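Putative GH105 family protein (Salmonella enterica subsp. enterica serovar Paratyphi A, PDB 3QWT) is of unproven function but probably acts as a glycoside hydrolase that removes unsaturated uronic acid residues from the ends of oligosaccharides. Local coordinates at residues Ala298-Tyr302 with Met368-Cys372; Leu305-Arg309 with Glu375-Asn379. All blocks are in the same frame, centred on the assembly; numbering follows the deposited sequence.

Interactions 1 and 2 are successive parts of one helix-helix seam, between helix 294-309 and helix 363-377. Along the chain the order is 298-302, 305-309, 368-372, 375-379, so each helix enters at interaction 1 and reaches interaction 2 seven residues later, as expected for two helices running in the same direction. Their centres are about 10 Å apart, and they meet directly: Y302 CD1 lies 3.7 Å from E375 CB, and C372 O 3.7 Å from L305 CD1. Interaction 1 is buried, about 8 Å from the chain centre; interaction 2, about 15 Å out, is partly buried. Close, mainly apolar packing gives way to a salt bridge toward both helices' C-terminal ends in this alpha/alpha toroid.

Interaction 1 (Ala298-Tyr302 with Met368-Cys372); sequences AGFAY and MAMLC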
loop_
_atom_site.group_PDB
_atom_site.type_symbol
_atom_site.label_atom_id
_atom_site.label_comp_id
_atom_site.label_asym_id
_atom_site.label_seq_id
_atom_site.Cartn_x
_atom_site.Cartn_y
_atom_site.Cartn_z
ATOM N N ALA A 298 -35.162 23.293 -18.320
ATOM C CA ALA A 298 -34.475 23.564 -17.063
ATOM C C ALA A 298 -33.370 22.541 -16.782
ATOM O O ALA A 298 -32.289 22.892 -16.308
ATOM C CB ALA A 298 -35.462 23.617 -15.902
ATOM N N GLY A 299 -33.637 21.277 -17.077
ATOM C CA GLY A 299 -32.654 20.239 -16.809
ATOM C C GLY A 299 -31.464 20.477 -17.710
ATOM O O GLY A 299 -30.310 20.379 -17.288
ATOM N N PHE A 300 -31.765 20.817 -18.960
ATOM C CA PHE A 300 -30.750 21.125 -19.945
ATOM C C PHE A 300 -29.873 22.265 -19.456
ATOM O O PHE A 300 -28.652 22.172 -19.468
ATOM C CB PHE A 300 -31.418 21.498 -21.255
ATOM C CG PHE A 300 -32.010 20.331 -21.982
ATOM C CD1 PHE A 300 -31.461 19.065 -21.846
ATOM C CD2 PHE A 300 -33.108 20.499 -22.815
ATOM C CE1 PHE A 300 -31.997 17.985 -22.532
ATOM C CE2 PHE A 300 -33.648 19.424 -23.504
ATOM C CZ PHE A 300 -33.096 18.166 -23.359
ATOM N N ALA A 301 -30.508 23.336 -19.000
ATOM C CA ALA A 301 -29.773 24.475 -18.483
ATOM C C ALA A 301 -28.821 24.003 -17.400
ATOM O O ALA A 301 -27.631 24.305 -17.432
ATOM C CB ALA A 301 -30.730 25.520 -17.931
ATOM N N TYR A 302 -29.348 23.243 -16.444
ATOM C CA TYR A 302 -28.524 22.760 -15.350
ATOM C C TYR A 302 -27.279 22.032 -15.846
ATOM O O TYR A 302 -26.152 22.409 -15.517
ATOM C CB TYR A 302 -29.320 21.845 -14.431
ATOM C CG TYR A 302 -28.447 21.170 -13.393
ATOM C CD1 TYR A 302 -28.027 21.855 -12.261
ATOM C CD2 TYR A 302 -28.031 19.855 -13.554
ATOM C CE1 TYR A 302 -27.223 21.244 -11.316
ATOM C CE2 TYR A 302 -27.230 19.237 -12.619
ATOM C CZ TYR A 302 -26.827 19.933 -11.498
ATOM O OH TYR A 302 -26.028 19.316 -10.555
HETATM N N MSE A 368 -36.746 21.305 -11.074
HETATM C CA MSE A 368 -35.763 21.502 -12.136
HETATM C C MSE A 368 -35.443 22.988 -12.328
HETATM O O MSE A 368 -34.289 23.360 -12.524
HETATM C CB MSE A 368 -36.211 20.806 -13.421
HETATM C CG MSE A 368 -36.179 19.292 -13.256
HETATM SE SE MSE A 368 -37.369 18.367 -14.478
HETATM C CE MSE A 368 -36.086 18.063 -15.933
ATOM N N ALA A 369 -36.452 23.845 -12.217
ATOM C CA ALA A 369 -36.165 25.271 -12.212
ATOM C C ALA A 369 -35.127 25.593 -11.134
ATOM O O ALA A 369 -34.188 26.347 -11.374
ATOM C CB ALA A 369 -37.430 26.088 -12.013
HETATM N N MSE A 370 -35.272 25.018 -9.946
HETATM C CA MSE A 370 -34.337 25.398 -8.899
HETATM C C MSE A 370 -32.993 24.727 -9.069
HETATM O O MSE A 370 -31.970 25.283 -8.688
HETATM C CB MSE A 370 -34.923 25.267 -7.476
HETATM C CG MSE A 370 -35.346 23.889 -7.004
HETATM SE SE MSE A 370 -36.508 24.050 -5.396
HETATM C CE MSE A 370 -38.211 23.863 -6.292
ATOM N N LEU A 371 -32.991 23.546 -9.674
ATOM C CA LEU A 371 -31.737 22.894 -10.010
ATOM C C LEU A 371 -30.904 23.838 -10.864
ATOM O O LEU A 371 -29.791 24.215 -10.485
ATOM C CB LEU A 371 -31.978 21.583 -10.769
ATOM C CG LEU A 371 -31.950 20.243 -10.035
ATOM C CD1 LEU A 371 -32.130 19.137 -11.056
ATOM C CD2 LEU A 371 -30.640 20.042 -9.247
ATOM N N CYS A 372 -31.448 24.226 -12.019
ATOM C CA CYS A 372 -30.689 25.038 -12.964
ATOM C C CYS A 372 -30.408 26.414 -12.383
ATOM O O CYS A 372 -29.347 26.985 -12.619
ATOM C CB CYS A 372 -31.404 25.150 -14.320
ATOM S SG CYS A 372 -32.976 26.087 -14.342
#
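Two helical segments lie almost side by side: their axes approach to 7.9 Å and run in nearly the same direction, at 19°. The small residues A298, G299, A301 and C372 at the interface are consistent with this closeness, and the CA atoms of Y302 and C372 are only 3.9 Å apart. A bump on helix 363-377 is C372, whose CB presses against the backbone of 298-302, 3.1 Å from A298 O and 3.5 Å from Y302 N, with A301 CB at 3.7 Å beside it. In return, A298 CB fills a shallow hollow on the other helix, 3.6 Å from M368 O and 3.8 Å from each of M368 CB, A369 N and C372 SG. The selenomethionine M368 reaches along the bare surface at G299, with CE 4.2 Å from G299 CA; an ideal CB on G299 would come within 3.1 Å of that methyl, a tight approach with M368 in this conformation. At the far end, Y302 (chi1 t) lays its ring across the L371 turn: CD1 is 3.4 Å from L371 O, and L371 CD2 covers one ring face, 4.2 Å from CE1. The Y302 hydroxyl is hydrogen-bonded to D243 and K306. Helix 318-330 packs on A298, A301 and C372, bridging the two helices. Parallel neighbours backed by an intervening helix are consistent with adjacent inner helices of the (alpha/alpha)6 barrel of the GH88/GH105 families.

Interaction 2 (Leu305-Arg309 with Glu375-Asn379); sequences LKAVR and EYLRN
Build 305-309 as the last residues of helix 294-309, with R309 N bonded to L305 O (2.9 Å), and place 375-379 beside it at the end of helix 363-377, where R378 N to E375 O (3.1 Å) and N379 N to Y376 O (3.0 Å) span three residues. Set L305 CA 6.8 Å from E375 CA, and R309 CA 9.1 Å from R378 CA. L305 CB touches E375 CG at 3.4 Å. With chi1 t and chi2 p, E375 accepts both bonds of a bidentate salt bridge: R309 NE to OE2, 2.7 Å, and R309 NH2 to OE1, 2.8 Å. R378 NE lies over the R309 guanidinium face, 3.2 Å from CZ; salt bridges to E375 and, from R378 NH1, to E135 of the second subunit probably offset the repulsion. K306 NZ pairs with D243 and E246; Y376 OH bonds E322. Glycerol, probably from the crystallisation liquor, hydrogen-bonds R309 NH2 and K306 NZ. The bidentate Arg-Glu bridge joins parallel neighbours, consistent with inner helices of an (alpha/alpha)6 toroid.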
loop_
_atom_site.group_PDB
_atom_site.type_symbol
_atom_site.label_atom_id
_atom_site.label_comp_id
_atom_site.label_asym_id
_atom_site.label_seq_id
_atom_site.Cartn_x
_atom_site.Cartn_y
_atom_site.Cartn_z
ATOM N N LEU A 305 -24.758 24.074 -17.854
ATOM C CA LEU A 305 -24.035 24.930 -16.927
ATOM C C LEU A 305 -22.971 24.148 -16.178
ATOM O O LEU A 305 -21.826 24.573 -16.094
ATOM C CB LEU A 305 -24.996 25.548 -15.917
ATOM C CG LEU A 305 -25.763 26.779 -16.369
ATOM C CD1 LEU A 305 -26.818 27.174 -15.332
ATOM C CD2 LEU A 305 -24.776 27.905 -16.624
ATOM N N LYS A 306 -23.359 23.006 -15.623
ATOM C CA LYS A 306 -22.445 22.239 -14.790
ATOM C C LYS A 306 -21.320 21.655 -15.638
ATOM O O LYS A 306 -20.170 21.631 -15.221
ATOM C CB LYS A 306 -23.183 21.135 -14.033
ATOM C CG LYS A 306 -22.333 20.497 -12.936
ATOM C CD LYS A 306 -23.139 19.511 -12.118
ATOM C CE LYS A 306 -22.291 18.895 -11.015
ATOM N NZ LYS A 306 -23.160 18.403 -9.930
ATOM N N ALA A 307 -21.655 21.213 -16.843
ATOM C CA ALA A 307 -20.655 20.647 -17.730
ATOM C C ALA A 307 -19.649 21.720 -18.162
ATOM O O ALA A 307 -18.484 21.424 -18.417
ATOM C CB ALA A 307 -21.309 19.981 -18.927
ATOM N N VAL A 308 -20.084 22.970 -18.230
ATOM C CA VAL A 308 -19.132 24.023 -18.540
ATOM C C VAL A 308 -18.271 24.255 -17.300
ATOM O O VAL A 308 -17.034 24.275 -17.365
ATOM C CB VAL A 308 -19.810 25.343 -18.982
ATOM C CG1 VAL A 308 -18.800 26.484 -18.977
ATOM C CG2 VAL A 308 -20.437 25.203 -20.377
ATOM N N ARG A 309 -18.928 24.416 -16.160
ATOM C CA ARG A 309 -18.192 24.641 -14.939
ATOM C C ARG A 309 -17.112 23.574 -14.720
ATOM O O ARG A 309 -15.971 23.906 -14.387
ATOM C CB ARG A 309 -19.122 24.691 -13.744
ATOM C CG ARG A 309 -18.375 24.439 -12.452
ATOM C CD ARG A 309 -19.170 24.913 -11.280
ATOM N NE ARG A 309 -20.324 24.074 -11.002
ATOM C CZ ARG A 309 -20.361 23.168 -10.026
ATOM N NH1 ARG A 309 -19.287 22.977 -9.257
ATOM N NH2 ARG A 309 -21.467 22.456 -9.819
ATOM N N GLU A 375 -27.417 26.130 -9.887
ATOM C CA GLU A 375 -26.155 26.056 -10.589
ATOM C C GLU A 375 -25.805 27.450 -11.141
ATOM O O GLU A 375 -24.640 27.859 -11.143
ATOM C CB GLU A 375 -26.216 24.980 -11.683
ATOM C CG GLU A 375 -24.981 24.898 -12.578
ATOM C CD GLU A 375 -23.700 24.462 -11.857
ATOM O OE1 GLU A 375 -23.773 23.630 -10.945
ATOM O OE2 GLU A 375 -22.604 24.937 -12.223
ATOM N N TYR A 376 -26.816 28.196 -11.575
ATOM C CA TYR A 376 -26.572 29.527 -12.123
ATOM C C TYR A 376 -26.084 30.501 -11.044
ATOM O O TYR A 376 -25.299 31.417 -11.327
ATOM C CB TYR A 376 -27.826 30.065 -12.804
ATOM C CG TYR A 376 -27.582 31.293 -13.665
ATOM C CD1 TYR A 376 -28.056 32.547 -13.274
ATOM C CD2 TYR A 376 -26.889 31.198 -14.869
ATOM C CE1 TYR A 376 -27.846 33.659 -14.044
ATOM C CE2 TYR A 376 -26.674 32.323 -15.659
ATOM C CZ TYR A 376 -27.157 33.551 -15.236
ATOM O OH TYR A 376 -26.956 34.684 -15.999
ATOM N N LEU A 377 -26.543 30.285 -9.810
ATOM C CA LEU A 377 -26.085 31.063 -8.662
ATOM C C LEU A 377 -24.581 30.957 -8.442
ATOM O O LEU A 377 -23.974 31.865 -7.878
ATOM C CB LEU A 377 -26.814 30.645 -7.380
ATOM C CG LEU A 377 -28.082 31.455 -7.059
ATOM C CD1 LEU A 377 -28.746 30.926 -5.804
ATOM C CD2 LEU A 377 -27.785 32.948 -6.912
ATOM N N ARG A 378 -23.976 29.857 -8.872
ATOM C CA ARG A 378 -22.527 29.714 -8.715
ATOM C C ARG A 378 -21.788 30.817 -9.460
ATOM O O ARG A 378 -20.705 31.222 -9.052
ATOM C CB ARG A 378 -22.034 28.334 -9.150
ATOM C CG ARG A 378 -22.419 27.213 -8.191
ATOM C CD ARG A 378 -21.779 25.903 -8.620
ATOM N NE ARG A 378 -20.349 25.867 -8.317
ATOM C CZ ARG A 378 -19.851 25.558 -7.120
ATOM N NH1 ARG A 378 -18.536 25.540 -6.917
ATOM N NH2 ARG A 378 -20.676 25.268 -6.120
ATOM N N ASN A 379 -22.385 31.312 -10.539
ATOM C CA ASN A 379 -21.862 32.502 -11.221
ATOM C C ASN A 379 -21.791 33.758 -10.343
ATOM O O ASN A 379 -21.169 34.750 -10.726
ATOM C CB ASN A 379 -22.663 32.812 -12.488
ATOM C CG ASN A 379 -22.320 31.886 -13.628
ATOM O OD1 ASN A 379 -21.261 31.272 -13.641
ATOM N ND2 ASN A 379 -23.215 31.784 -14.598
#